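Local coordinates for uncharacterized protein Atu1656 (Agrobacterium tumefaciens, PDB 2OJH), which is of unknown function but belongs to the TolB family and folds as a beta-propeller built from four-stranded antiparallel blades, at residues E42-P47 / L58-L63; T80-I85 / D103-G108; R211-A216 / Q252-D257; Q151-Y156 / E172-G177; W49-K54 / H90-D95. All coordinates share one frame; numbering follows the deposited sequence.

Interaction 1 (E42-P47 / L58-L63); sequences ELFEAP and LNSEGL
Ser60 OG donates to Leu43 O over 2.7 Å, and Glu45 N to Asn59 O over 2.8 Å, at the open end of the antiparallel hairpin of strands 45-49 and 55-60, the first two strands of a propeller blade. Asn59 N answers with a bond to Glu45 O, which makes Glu45 and Asn59 a hydrogen-bonded pair. The serine oxygen, anti to its backbone N (chi1 179°), stands above the carbonyl plane of Leu43. That carbonyl O takes a further hydrogen, at 2.8 Å, from a water that also joins Glu45 OE2 to Glu61 N; a second water ties Leu43 N to Glu61 OE2. Other polar ends lead elsewhere: Glu45 OE1 forms a salt bridge with Arg245, and Asn59 OD1 bonds His90.

Beyond these bonds, Ser60 CB sits over the centre of the Phe44 ring in a CH-pi contact, 3.6 Å from the centroid and 6° off the normal. Leu58 CB meets the same ring at its edge, in plane, 3.9 Å from Phe44 CD2, while Trp38 stacks edge-to-face with it. Leu58 CD1 lies 3.3 Å from Glu45 O, and both its methyls reach Pro47, CD2 resting 3.7 Å from Pro47 CB.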
# COMPACT_ATOMS: atom_id res chain seq x y z
N GLU A 42 3.33 -19.27 7.38
CA GLU A 42 4.31 -18.23 7.08
C GLU A 42 3.72 -16.84 7.27
O GLU A 42 2.50 -16.69 7.44
CB GLU A 42 4.84 -18.41 5.65
CG GLU A 42 5.33 -19.82 5.34
CD GLU A 42 6.60 -20.20 6.09
OE1 GLU A 42 7.40 -19.30 6.43
OE2 GLU A 42 6.82 -21.40 6.33
N LEU A 43 4.58 -15.83 7.23
CA LEU A 43 4.14 -14.43 7.34
C LEU A 43 4.12 -13.82 5.94
O LEU A 43 5.18 -13.60 5.32
CB LEU A 43 5.09 -13.66 8.26
CG LEU A 43 4.65 -12.29 8.77
CD1 LEU A 43 3.50 -12.45 9.75
CD2 LEU A 43 5.83 -11.63 9.46
N PHE A 44 2.91 -13.60 5.42
CA PHE A 44 2.74 -13.03 4.09
C PHE A 44 2.07 -11.69 4.29
O PHE A 44 1.26 -11.54 5.21
CB PHE A 44 1.87 -13.92 3.20
CG PHE A 44 2.65 -14.91 2.41
CD1 PHE A 44 3.31 -15.97 3.04
CD2 PHE A 44 2.77 -14.76 1.04
CE1 PHE A 44 4.05 -16.89 2.31
CE2 PHE A 44 3.52 -15.68 0.29
CZ PHE A 44 4.15 -16.74 0.94
N GLU A 45 2.42 -10.72 3.43
CA GLU A 45 2.06 -9.33 3.69
C GLU A 45 1.60 -8.56 2.48
O GLU A 45 2.05 -8.81 1.37
CB GLU A 45 3.26 -8.60 4.35
CG GLU A 45 3.67 -9.27 5.69
CD GLU A 45 4.72 -8.52 6.45
OE1 GLU A 45 4.35 -7.56 7.16
OE2 GLU A 45 5.91 -8.93 6.40
N ALA A 46 0.70 -7.59 2.71
CA ALA A 46 0.55 -6.45 1.77
C ALA A 46 0.22 -6.78 0.30
O ALA A 46 1.00 -6.52 -0.64
CB ALA A 46 1.81 -5.51 1.86
N PRO A 47 -0.98 -7.37 0.09
CA PRO A 47 -1.33 -7.78 -1.28
C PRO A 47 -1.63 -6.59 -2.22
O PRO A 47 -2.30 -5.62 -1.82
CB PRO A 47 -2.59 -8.64 -1.05
CG PRO A 47 -3.22 -8.07 0.19
CD PRO A 47 -2.04 -7.68 1.07
N LEU A 58 2.09 -10.56 -3.29
CA LEU A 58 2.38 -10.46 -1.85
C LEU A 58 3.89 -10.50 -1.59
O LEU A 58 4.65 -11.05 -2.39
CB LEU A 58 1.79 -11.67 -1.10
CG LEU A 58 0.30 -11.87 -0.76
CD1 LEU A 58 -0.19 -11.12 0.44
CD2 LEU A 58 -0.65 -11.71 -1.97
N ASN A 59 4.32 -9.97 -0.46
CA ASN A 59 5.69 -10.28 -0.03
C ASN A 59 5.73 -11.15 1.21
O ASN A 59 4.83 -11.13 2.07
CB ASN A 59 6.53 -9.00 0.17
CG ASN A 59 5.94 -8.08 1.20
OD1 ASN A 59 4.93 -7.44 0.95
ND2 ASN A 59 6.55 -8.02 2.37
N SER A 60 6.83 -11.89 1.32
CA SER A 60 7.10 -12.69 2.49
C SER A 60 8.60 -12.87 2.66
O SER A 60 9.29 -13.40 1.77
CB SER A 60 6.40 -14.04 2.38
OG SER A 60 6.67 -14.85 3.51
N GLU A 61 9.09 -12.43 3.82
CA GLU A 61 10.50 -12.63 4.21
C GLU A 61 11.47 -12.10 3.15
O GLU A 61 12.47 -12.74 2.83
CB GLU A 61 10.77 -14.10 4.54
CG GLU A 61 9.82 -14.71 5.57
CD GLU A 61 10.02 -14.15 6.98
OE1 GLU A 61 11.11 -13.60 7.26
OE2 GLU A 61 9.09 -14.28 7.82
N GLY A 62 11.13 -10.93 2.60
CA GLY A 62 11.98 -10.23 1.63
C GLY A 62 11.81 -10.59 0.16
O GLY A 62 12.45 -9.98 -0.71
N LEU A 63 10.96 -11.58 -0.12
CA LEU A 63 10.72 -12.06 -1.48
C LEU A 63 9.32 -11.74 -1.94
O LEU A 63 8.41 -11.56 -1.11
CB LEU A 63 10.96 -13.56 -1.56
CG LEU A 63 12.41 -14.03 -1.26
CD1 LEU A 63 12.46 -15.55 -1.36
CD2 LEU A 63 13.43 -13.43 -2.24
O HOH W 1 7.41 -16.51 7.38
O HOH W 2 7.16 -11.66 5.76

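Interaction 2 (T80-I85 / D103-G108); sequences TGFATI and DKVEFG
Ile85 and Asp103 come together where the loop linking two propeller blades, after strand 76-77, meets the loop that joins strands 98-103 and 111-116 within the second of those blades. Ile85 O accepts from Lys104 N at 3.2 Å, with the donor well above the carbonyl plane. Ile85 N is directed at Asp103 OD1, although the modelled place of that oxygen is less certain. The other carboxylate oxygen is committed within its own loop: Asp103 OD2 accepts from Val105 N over 2.9 Å, from above the carboxylate plane, closing an Asx turn. Asp103 CG, anti to the backbone N (chi1 175°), also packs 3.6 Å from Ala83 CB.

Across the contact, residues 80-83 form a type II' turn, with Ala83 N bonded to Thr80 O; Ala83 O in turn accepts from Thr80 OG1 at 2.8 Å. Glu106 OE1 finds its partner in Tyr113 OH, whose ring also stacks edge-to-face with Phe82. The carbon chain of Glu106 lies against Phe82, Glu106 CG being 3.8 Å from Phe82 CE1. Val105 CG2 touches Ile85 CG1 at 3.8 Å, and on the other branch of the isoleucine, Ile85 CG2 presses to 3.5 Å from Lys104 CG, a close approach for two carbons.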
# COMPACT_ATOMS: atom_id res chain seq x y z
N THR A 80 13.12 -11.32 -8.59
CA THR A 80 13.42 -9.91 -8.33
C THR A 80 14.95 -9.68 -8.43
O THR A 80 15.46 -8.67 -7.98
CB THR A 80 12.90 -9.46 -6.94
OG1 THR A 80 13.31 -10.41 -5.95
CG2 THR A 80 11.37 -9.34 -6.92
N GLY A 81 15.66 -10.63 -9.04
CA GLY A 81 17.13 -10.60 -9.07
C GLY A 81 17.75 -10.37 -7.70
O GLY A 81 17.39 -11.07 -6.74
N PHE A 82 18.65 -9.39 -7.60
CA PHE A 82 19.43 -9.19 -6.38
C PHE A 82 18.53 -8.72 -5.25
O PHE A 82 18.94 -8.71 -4.10
CB PHE A 82 20.58 -8.18 -6.59
CG PHE A 82 20.12 -6.79 -6.94
CD1 PHE A 82 19.56 -5.97 -5.96
CD2 PHE A 82 20.23 -6.30 -8.23
CE1 PHE A 82 19.11 -4.70 -6.26
CE2 PHE A 82 19.80 -5.02 -8.54
CZ PHE A 82 19.22 -4.22 -7.54
N ALA A 83 17.31 -8.33 -5.58
CA ALA A 83 16.45 -7.65 -4.60
C ALA A 83 15.72 -8.64 -3.71
O ALA A 83 14.55 -8.94 -3.92
CB ALA A 83 15.44 -6.76 -5.30
N THR A 84 16.43 -9.19 -2.73
CA THR A 84 15.88 -10.29 -1.94
C THR A 84 15.57 -9.83 -0.52
O THR A 84 15.36 -10.67 0.38
CB THR A 84 16.86 -11.42 -1.85
OG1 THR A 84 18.11 -10.92 -1.35
CG2 THR A 84 17.09 -12.04 -3.25
N ILE A 85 15.58 -8.52 -0.30
CA ILE A 85 15.14 -7.99 0.97
C ILE A 85 14.12 -6.89 0.66
O ILE A 85 14.33 -5.71 1.00
CB ILE A 85 16.29 -7.45 1.88
CG1 ILE A 85 17.43 -8.46 2.03
CG2 ILE A 85 15.74 -7.15 3.28
CD1 ILE A 85 18.75 -7.85 2.65
N ASP A 103 13.48 -2.17 -1.75
CA ASP A 103 14.43 -3.20 -1.32
C ASP A 103 15.68 -2.60 -0.64
O ASP A 103 16.08 -1.47 -0.93
CB ASP A 103 14.84 -4.03 -2.53
CG ASP A 103 15.90 -5.04 -2.20
OD1 ASP A 103 15.54 -6.13 -1.69
OD2 ASP A 103 17.10 -4.75 -2.44
N LYS A 104 16.31 -3.37 0.25
CA LYS A 104 17.47 -2.86 0.97
C LYS A 104 18.79 -3.61 0.79
O LYS A 104 19.71 -3.39 1.56
CB LYS A 104 17.15 -2.63 2.45
CG LYS A 104 16.88 -3.85 3.25
CD LYS A 104 16.26 -3.48 4.63
CE LYS A 104 17.34 -3.42 5.72
NZ LYS A 104 16.72 -3.39 7.10
N VAL A 105 18.89 -4.46 -0.23
CA VAL A 105 20.17 -5.15 -0.50
C VAL A 105 21.30 -4.18 -0.79
O VAL A 105 22.38 -4.27 -0.20
CB VAL A 105 20.03 -6.21 -1.64
CG1 VAL A 105 21.38 -6.64 -2.19
CG2 VAL A 105 19.26 -7.41 -1.14
N GLU A 106 21.06 -3.24 -1.70
CA GLU A 106 22.13 -2.39 -2.23
C GLU A 106 22.71 -1.37 -1.26
O GLU A 106 23.92 -1.16 -1.26
CB GLU A 106 21.69 -1.69 -3.51
CG GLU A 106 21.82 -2.58 -4.72
CD GLU A 106 21.77 -1.82 -6.03
OE1 GLU A 106 20.83 -1.02 -6.25
OE2 GLU A 106 22.67 -2.05 -6.87
N PHE A 107 21.87 -0.78 -0.43
CA PHE A 107 22.28 0.35 0.40
C PHE A 107 21.95 0.20 1.88
O PHE A 107 22.26 1.09 2.67
CB PHE A 107 21.67 1.65 -0.14
CG PHE A 107 21.95 1.87 -1.61
CD1 PHE A 107 23.22 2.27 -2.04
CD2 PHE A 107 20.97 1.64 -2.57
CE1 PHE A 107 23.49 2.45 -3.38
CE2 PHE A 107 21.24 1.83 -3.92
CZ PHE A 107 22.49 2.24 -4.31
N GLY A 108 21.36 -0.93 2.26
CA GLY A 108 21.10 -1.22 3.68
C GLY A 108 19.88 -0.48 4.18
O GLY A 108 19.56 -0.51 5.36

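Interaction 3 (R211-A216 / Q252-D257); sequences RITDSA and QLMDMD
Met254, present as selenomethionine, lays the end of its chain against Ile212 and Thr213, touching both through their CG2 methyls. Its CE lies 3.6 Å from Ile212 CG2, and its SE is at the same distance, 3.6 Å, from Thr213 CG2. The chain runs extended beyond CG (chi2 -173°) and crosses both partners at about a right angle. At the margin, Ile212 CD1 reaches within 4.1 Å of Met256 O, a carbonyl already engaged by Tyr188 OH.

The second shell fixes the loop residues. Thr213 turns its methyl to Met254 while OG1 is hydrogen-bonded twice, with Ile199 N and with Asp219 OD2. Thr213 O accepts from Arg211 NE at 2.8 Å, in the carbonyl plane, with the oxygen tilted 23° from the guanidinium plane. Asp214 lies over one face of that guanidinium, so the 3.2 Å approach of Arg211 NH2 to Asp214 OD1 is purely one of charges; NH2 bonds Gln198 OE1. On its own sheet Met254 leans on Val231 and Phe233 of strand 230-237. This is an interblade contact of a beta-propeller: the loop leaving the last strand of one blade, 209-211, packs against the third strand, 247-255, of the next.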
# COMPACT_ATOMS: atom_id res chain seq x y z
N ARG A 211 -7.57 17.96 5.06
CA ARG A 211 -7.77 16.86 5.99
C ARG A 211 -8.99 16.06 5.57
O ARG A 211 -10.03 16.63 5.23
CB ARG A 211 -7.96 17.40 7.41
CG ARG A 211 -7.86 16.36 8.49
CD ARG A 211 -8.03 17.00 9.83
NE ARG A 211 -8.03 16.03 10.92
CZ ARG A 211 -8.06 16.37 12.21
NH1 ARG A 211 -8.06 17.65 12.58
NH2 ARG A 211 -8.08 15.42 13.14
N ILE A 212 -8.86 14.73 5.62
CA ILE A 212 -9.95 13.83 5.24
C ILE A 212 -10.57 13.04 6.38
O ILE A 212 -11.79 12.84 6.38
CB ILE A 212 -9.52 12.87 4.12
CG1 ILE A 212 -9.12 13.67 2.87
CG2 ILE A 212 -10.61 11.81 3.88
CD1 ILE A 212 -10.24 14.41 2.15
N THR A 213 -9.77 12.57 7.34
CA THR A 213 -10.36 12.02 8.58
C THR A 213 -10.12 12.94 9.77
O THR A 213 -9.11 13.65 9.85
CB THR A 213 -9.88 10.59 8.91
OG1 THR A 213 -8.46 10.58 9.12
CG2 THR A 213 -10.23 9.64 7.80
N ASP A 214 -11.07 12.92 10.71
CA ASP A 214 -10.96 13.62 11.96
C ASP A 214 -11.55 12.61 12.93
O ASP A 214 -12.76 12.59 13.13
CB ASP A 214 -11.81 14.88 11.91
CG ASP A 214 -11.56 15.81 13.07
OD1 ASP A 214 -11.07 15.37 14.13
OD2 ASP A 214 -11.85 17.02 12.91
N SER A 215 -10.71 11.71 13.45
CA SER A 215 -11.19 10.55 14.21
C SER A 215 -10.49 10.46 15.55
O SER A 215 -9.50 11.16 15.78
CB SER A 215 -10.96 9.25 13.44
OG SER A 215 -9.60 9.11 13.02
N ALA A 216 -11.00 9.58 16.41
CA ALA A 216 -10.29 9.17 17.61
C ALA A 216 -9.28 8.04 17.35
O ALA A 216 -8.88 7.35 18.28
CB ALA A 216 -11.28 8.74 18.70
N GLN A 252 -11.63 0.11 7.75
CA GLN A 252 -12.63 1.14 7.58
C GLN A 252 -12.83 1.45 6.12
O GLN A 252 -11.95 1.22 5.30
CB GLN A 252 -12.17 2.43 8.25
CG GLN A 252 -11.76 2.31 9.69
CD GLN A 252 -12.93 2.24 10.59
OE1 GLN A 252 -13.38 1.16 10.93
NE2 GLN A 252 -13.48 3.39 10.97
N LEU A 253 -13.99 2.03 5.83
CA LEU A 253 -14.31 2.51 4.50
C LEU A 253 -15.01 3.85 4.64
O LEU A 253 -15.77 4.08 5.61
CB LEU A 253 -15.23 1.51 3.77
CG LEU A 253 -15.40 1.61 2.25
CD1 LEU A 253 -14.18 1.12 1.56
CD2 LEU A 253 -16.63 0.81 1.73
N MSE A 254 -14.74 4.74 3.68
CA MSE A 254 -15.41 6.04 3.61
C MSE A 254 -15.51 6.55 2.16
O MSE A 254 -14.82 6.04 1.27
CB MSE A 254 -14.63 7.06 4.43
CG MSE A 254 -13.25 7.32 3.83
SE MSE A 254 -12.16 8.44 4.99
CE MSE A 254 -10.46 8.22 4.06
N ASP A 255 -16.33 7.58 1.96
CA ASP A 255 -16.43 8.29 0.68
C ASP A 255 -15.12 9.03 0.38
O ASP A 255 -14.33 9.30 1.31
CB ASP A 255 -17.60 9.29 0.72
CG ASP A 255 -18.98 8.62 0.89
OD1 ASP A 255 -19.11 7.42 0.58
OD2 ASP A 255 -19.94 9.30 1.33
N MSE A 256 -14.86 9.35 -0.89
CA MSE A 256 -13.67 10.16 -1.27
C MSE A 256 -13.47 11.44 -0.43
O MSE A 256 -12.34 11.85 -0.19
CB MSE A 256 -13.73 10.60 -2.72
CG MSE A 256 -13.72 9.51 -3.72
SE MSE A 256 -12.19 8.33 -3.56
CE MSE A 256 -10.79 9.46 -4.16
N ASP A 257 -14.56 12.07 -0.02
CA ASP A 257 -14.47 13.35 0.69
C ASP A 257 -14.44 13.13 2.19
O ASP A 257 -14.50 14.09 2.97
CB ASP A 257 -15.62 14.30 0.30
CG ASP A 257 -16.99 13.80 0.74
OD1 ASP A 257 -17.11 12.63 1.14
OD2 ASP A 257 -17.96 14.59 0.70

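Interaction 4 (Q151-Y156 / E172-G177)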
# COMPACT_ATOMS: atom_id res chain seq x y z
N GLN A 151 15.16 12.38 8.91
CA GLN A 151 14.05 12.17 9.85
C GLN A 151 12.83 13.06 9.59
O GLN A 151 11.99 13.26 10.47
CB GLN A 151 14.54 12.31 11.30
CG GLN A 151 15.44 11.16 11.75
CD GLN A 151 14.79 9.82 11.53
OE1 GLN A 151 13.69 9.56 12.04
NE2 GLN A 151 15.43 8.95 10.75
N VAL A 152 12.75 13.60 8.37
CA VAL A 152 11.56 14.29 7.90
C VAL A 152 10.87 13.33 6.90
O VAL A 152 11.48 12.92 5.90
CB VAL A 152 11.90 15.63 7.19
CG1 VAL A 152 10.64 16.35 6.76
CG2 VAL A 152 12.78 16.52 8.09
N PHE A 153 9.62 12.98 7.20
CA PHE A 153 8.85 11.99 6.48
C PHE A 153 7.92 12.74 5.52
O PHE A 153 6.97 13.38 5.96
CB PHE A 153 7.95 11.19 7.44
CG PHE A 153 8.69 10.29 8.39
CD1 PHE A 153 9.53 10.83 9.38
CD2 PHE A 153 8.51 8.92 8.35
CE1 PHE A 153 10.19 10.00 10.28
CE2 PHE A 153 9.15 8.08 9.28
CZ PHE A 153 10.01 8.61 10.22
N ASP A 154 8.20 12.67 4.21
CA ASP A 154 7.36 13.40 3.27
C ASP A 154 6.84 12.57 2.12
O ASP A 154 7.39 11.49 1.80
CB ASP A 154 8.10 14.61 2.67
CG ASP A 154 8.13 15.80 3.60
OD1 ASP A 154 7.06 16.17 4.18
OD2 ASP A 154 9.23 16.36 3.76
N ILE A 155 5.82 13.13 1.47
CA ILE A 155 5.26 12.55 0.26
C ILE A 155 6.02 13.11 -0.92
O ILE A 155 6.21 14.33 -1.02
CB ILE A 155 3.75 12.89 0.13
CG1 ILE A 155 2.99 12.52 1.44
CG2 ILE A 155 3.13 12.26 -1.13
CD1 ILE A 155 3.15 11.05 1.91
N TYR A 156 6.47 12.21 -1.79
CA TYR A 156 7.20 12.59 -2.99
C TYR A 156 6.51 11.93 -4.17
O TYR A 156 5.77 10.94 -4.00
CB TYR A 156 8.65 12.06 -2.96
CG TYR A 156 9.52 12.77 -1.97
CD1 TYR A 156 10.28 13.87 -2.36
CD2 TYR A 156 9.55 12.38 -0.63
CE1 TYR A 156 11.04 14.58 -1.42
CE2 TYR A 156 10.30 13.08 0.31
CZ TYR A 156 11.04 14.18 -0.10
OH TYR A 156 11.81 14.86 0.81
N GLU A 172 5.28 19.01 7.48
CA GLU A 172 4.12 19.24 8.34
C GLU A 172 3.75 17.89 8.94
O GLU A 172 3.07 17.10 8.30
CB GLU A 172 2.93 19.80 7.54
CG GLU A 172 3.21 21.11 6.78
CD GLU A 172 3.67 20.84 5.34
OE1 GLU A 172 3.85 19.67 4.97
OE2 GLU A 172 3.85 21.80 4.57
N GLY A 173 4.23 17.61 10.14
CA GLY A 173 4.07 16.29 10.74
C GLY A 173 4.88 15.26 9.99
O GLY A 173 5.65 15.61 9.10
N ARG A 174 4.73 13.98 10.35
CA ARG A 174 5.27 12.90 9.51
C ARG A 174 4.19 12.51 8.50
O ARG A 174 3.03 12.44 8.84
CB ARG A 174 5.66 11.67 10.34
CG ARG A 174 6.58 11.96 11.51
CD ARG A 174 6.96 10.66 12.20
NE ARG A 174 8.04 10.87 13.16
CZ ARG A 174 8.55 9.91 13.93
NH1 ARG A 174 8.09 8.67 13.86
NH2 ARG A 174 9.50 10.21 14.78
N ASN A 175 4.59 12.26 7.26
CA ASN A 175 3.62 12.00 6.21
C ASN A 175 4.00 10.72 5.53
O ASN A 175 5.15 10.56 5.14
CB ASN A 175 3.60 13.16 5.20
CG ASN A 175 3.36 14.47 5.87
OD1 ASN A 175 2.24 14.77 6.32
ND2 ASN A 175 4.42 15.27 6.00
N ASP A 176 3.03 9.83 5.37
CA ASP A 176 3.33 8.47 4.94
C ASP A 176 2.21 7.91 4.08
O ASP A 176 1.14 8.53 3.94
CB ASP A 176 3.53 7.60 6.18
CG ASP A 176 4.39 6.37 5.92
OD1 ASP A 176 4.55 5.94 4.76
OD2 ASP A 176 4.89 5.83 6.92
N GLY A 177 2.47 6.74 3.47
CA GLY A 177 1.44 5.99 2.74
C GLY A 177 0.61 6.70 1.68
O GLY A 177 -0.63 6.69 1.76
O HOH W 3 8.28 14.43 9.02
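The axes of strands 152-156 and 175-177 approach to 5.1 Å with their directions 54° from parallel, and the backbones join where Asn175 N donates to Phe153 O at 2.9 Å. That carbonyl oxygen is gripped twice, for Asn175 ND2 also reaches it, at 3.2 Å and in the carbonyl plane, whereas the backbone N approaches from above that plane. The same amide nitrogen bonds Glu172 O at 3.2 Å, folding the side chain back over its own loop, and makes a weak bond to Asp154 OD1. Asn175 OD1 is held by Ser191 OG and Arg193; Asp154 is held by Thr169 at OD1 and by the salt bridge of OD2 with Arg167. The third strand of one propeller blade, 152-159, is thereby pinned to the first strand of the next, 175-180.

Farther out, Phe153 and Arg174 run alongside each other in the same direction, with ring and guanidinium planes only 10° apart. Arg174 CD, in a chain extended from CG to NE (chi2 -177°), sits over the ring face, displaced toward its rim, 3.9 Å from its centroid, as a CH-pi contact. Arg174 NE is 3.7 Å from Phe153 CE1. A water accepts from Phe153 N and donates to Gly173 O. Ile155 CD1 touches Asp176 N at 3.7 Å.

Interaction 5 (W49-K54 / H90-D95); sequences WSPDGK and HGISPD
Pro51 sets its ring carbons against two successive carbonyl oxygens, CG 3.4 Å from Ser93 O and CB 3.3 Å from Pro94 O, an apolar ring facing the polar backbone of a turn much like its own. Both segments carry the Ser-Pro-Asp sequence recurrent in the WD40-like repeats of TolB-type propellers, each placed between the first and second strands of a blade, and here the turns of neighbouring blades meet. Ile92 supplies the hydrophobic part: its CG2 lies 3.6 Å from Pro51 CD, and CD1, placed by an extended chi2 of 175°, reaches 3.8 Å from Ser50 CA. The isoleucine also touches Tyr55 and Leu57 of strand 55-60.

Each turn is braced from within. Ser50 to Gly53 form a type I turn in which Asp52 OD1 takes two donors: Ser50 OG at 2.6 Å, nearly along the C-O axis of the carboxylate, and Lys54 N at 3.1 Å, from above the carboxylate plane, the latter closing an Asx turn. In the other segment Ser93 OG donates to Asp95 OD1 over 2.8 Å, repeating the serine-aspartate bond, and Pro94 leans on Trp136 of the following blade. Trp49 brings the edge of its indole to its own turn, where NE1 donates to Gly53 O at 3.1 Å, the oxygen lying 11° from the ring plane.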
# COMPACT_ATOMS: atom_id res chain seq x y z
N TRP A 49 -3.36 -6.32 -6.27
CA TRP A 49 -4.22 -7.12 -7.12
C TRP A 49 -3.89 -6.76 -8.55
O TRP A 49 -3.91 -5.58 -8.90
CB TRP A 49 -5.68 -6.76 -6.83
CG TRP A 49 -6.72 -7.79 -7.25
CD1 TRP A 49 -6.79 -8.49 -8.44
CD2 TRP A 49 -7.86 -8.19 -6.48
NE1 TRP A 49 -7.92 -9.29 -8.44
CE2 TRP A 49 -8.59 -9.12 -7.25
CE3 TRP A 49 -8.35 -7.81 -5.21
CZ2 TRP A 49 -9.79 -9.71 -6.79
CZ3 TRP A 49 -9.53 -8.41 -4.75
CH2 TRP A 49 -10.23 -9.34 -5.54
N SER A 50 -3.58 -7.77 -9.35
CA SER A 50 -3.16 -7.56 -10.73
C SER A 50 -4.24 -6.85 -11.55
O SER A 50 -5.43 -7.06 -11.34
CB SER A 50 -2.76 -8.88 -11.37
OG SER A 50 -3.87 -9.65 -11.78
N PRO A 51 -3.82 -5.97 -12.48
CA PRO A 51 -4.79 -5.22 -13.27
C PRO A 51 -5.65 -6.07 -14.18
O PRO A 51 -6.72 -5.62 -14.56
CB PRO A 51 -3.93 -4.25 -14.10
CG PRO A 51 -2.64 -4.23 -13.46
CD PRO A 51 -2.44 -5.55 -12.79
N ASP A 52 -5.20 -7.28 -14.53
CA ASP A 52 -6.06 -8.20 -15.26
C ASP A 52 -6.96 -9.04 -14.33
O ASP A 52 -7.71 -9.87 -14.79
CB ASP A 52 -5.25 -9.11 -16.21
CG ASP A 52 -4.32 -10.06 -15.48
OD1 ASP A 52 -4.37 -10.15 -14.23
OD2 ASP A 52 -3.53 -10.75 -16.16
N GLY A 53 -6.86 -8.82 -13.03
CA GLY A 53 -7.79 -9.44 -12.08
C GLY A 53 -7.40 -10.83 -11.62
O GLY A 53 -8.02 -11.38 -10.70
N LYS A 54 -6.35 -11.38 -12.23
CA LYS A 54 -6.05 -12.80 -12.10
C LYS A 54 -5.17 -13.26 -10.94
O LYS A 54 -5.16 -14.45 -10.61
CB LYS A 54 -5.37 -13.28 -13.37
CG LYS A 54 -6.27 -13.26 -14.58
CD LYS A 54 -5.60 -14.05 -15.69
CE LYS A 54 -6.61 -14.34 -16.79
NZ LYS A 54 -6.11 -15.33 -17.78
N HIS A 90 5.06 -2.04 -2.39
CA HIS A 90 5.31 -2.54 -3.75
C HIS A 90 4.03 -2.40 -4.53
O HIS A 90 2.98 -2.19 -3.97
CB HIS A 90 5.79 -4.01 -3.74
CG HIS A 90 4.97 -4.93 -2.87
ND1 HIS A 90 3.74 -5.42 -3.25
CD2 HIS A 90 5.23 -5.48 -1.66
CE1 HIS A 90 3.26 -6.20 -2.30
NE2 HIS A 90 4.15 -6.25 -1.32
N GLY A 91 4.07 -2.53 -5.84
CA GLY A 91 2.83 -2.33 -6.58
C GLY A 91 3.02 -2.76 -8.00
O GLY A 91 4.11 -3.21 -8.37
N ILE A 92 1.94 -2.66 -8.77
CA ILE A 92 1.89 -3.15 -10.16
C ILE A 92 1.40 -1.99 -11.03
O ILE A 92 0.50 -1.21 -10.60
CB ILE A 92 0.94 -4.37 -10.28
CG1 ILE A 92 1.27 -5.48 -9.26
CG2 ILE A 92 0.96 -4.95 -11.68
CD1 ILE A 92 0.23 -6.64 -9.31
N SER A 93 2.02 -1.80 -12.18
CA SER A 93 1.70 -0.69 -13.05
C SER A 93 0.33 -0.93 -13.67
O SER A 93 -0.09 -2.08 -13.81
CB SER A 93 2.74 -0.57 -14.18
OG SER A 93 2.67 -1.73 -14.96
N PRO A 94 -0.38 0.15 -14.06
CA PRO A 94 -1.76 -0.02 -14.54
C PRO A 94 -1.84 -0.95 -15.74
O PRO A 94 -2.82 -1.70 -15.90
CB PRO A 94 -2.16 1.41 -14.92
CG PRO A 94 -1.32 2.30 -14.02
CD PRO A 94 0.02 1.56 -14.05
N ASP A 95 -0.81 -0.93 -16.58
CA ASP A 95 -0.84 -1.81 -17.75
C ASP A 95 -0.38 -3.23 -17.41
O ASP A 95 -0.39 -4.11 -18.27
CB ASP A 95 -0.06 -1.19 -18.92
CG ASP A 95 1.46 -1.27 -18.75
OD1 ASP A 95 1.94 -1.54 -17.64
OD2 ASP A 95 2.19 -1.07 -19.76

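How the interactions relate
Interaction 1 lies inside one blade, on strands 45-49 and 55-60, while interactions 3, 4 and 5 each join neighbouring blades, and interaction 2 sets the linker between two blades on a loop of the second. Interactions 1 and 5 share strand 45-49, alternate in sequence and touch through Asn59 OD1 and His90 NE2, a probable hydrogen bond, with centres about 17 Å apart. Interaction 2 touches interaction 1 through Leu63 and Thr84. Interaction 4, then interaction 3, follow later in the chain; their centres are about 19 Å apart and their nearest atoms about 10 Å. Interaction 3 lies across the chain's centre from interactions 1 and 2. The contacts recur around the propeller ring, one within a blade and the others at the junctions between blades.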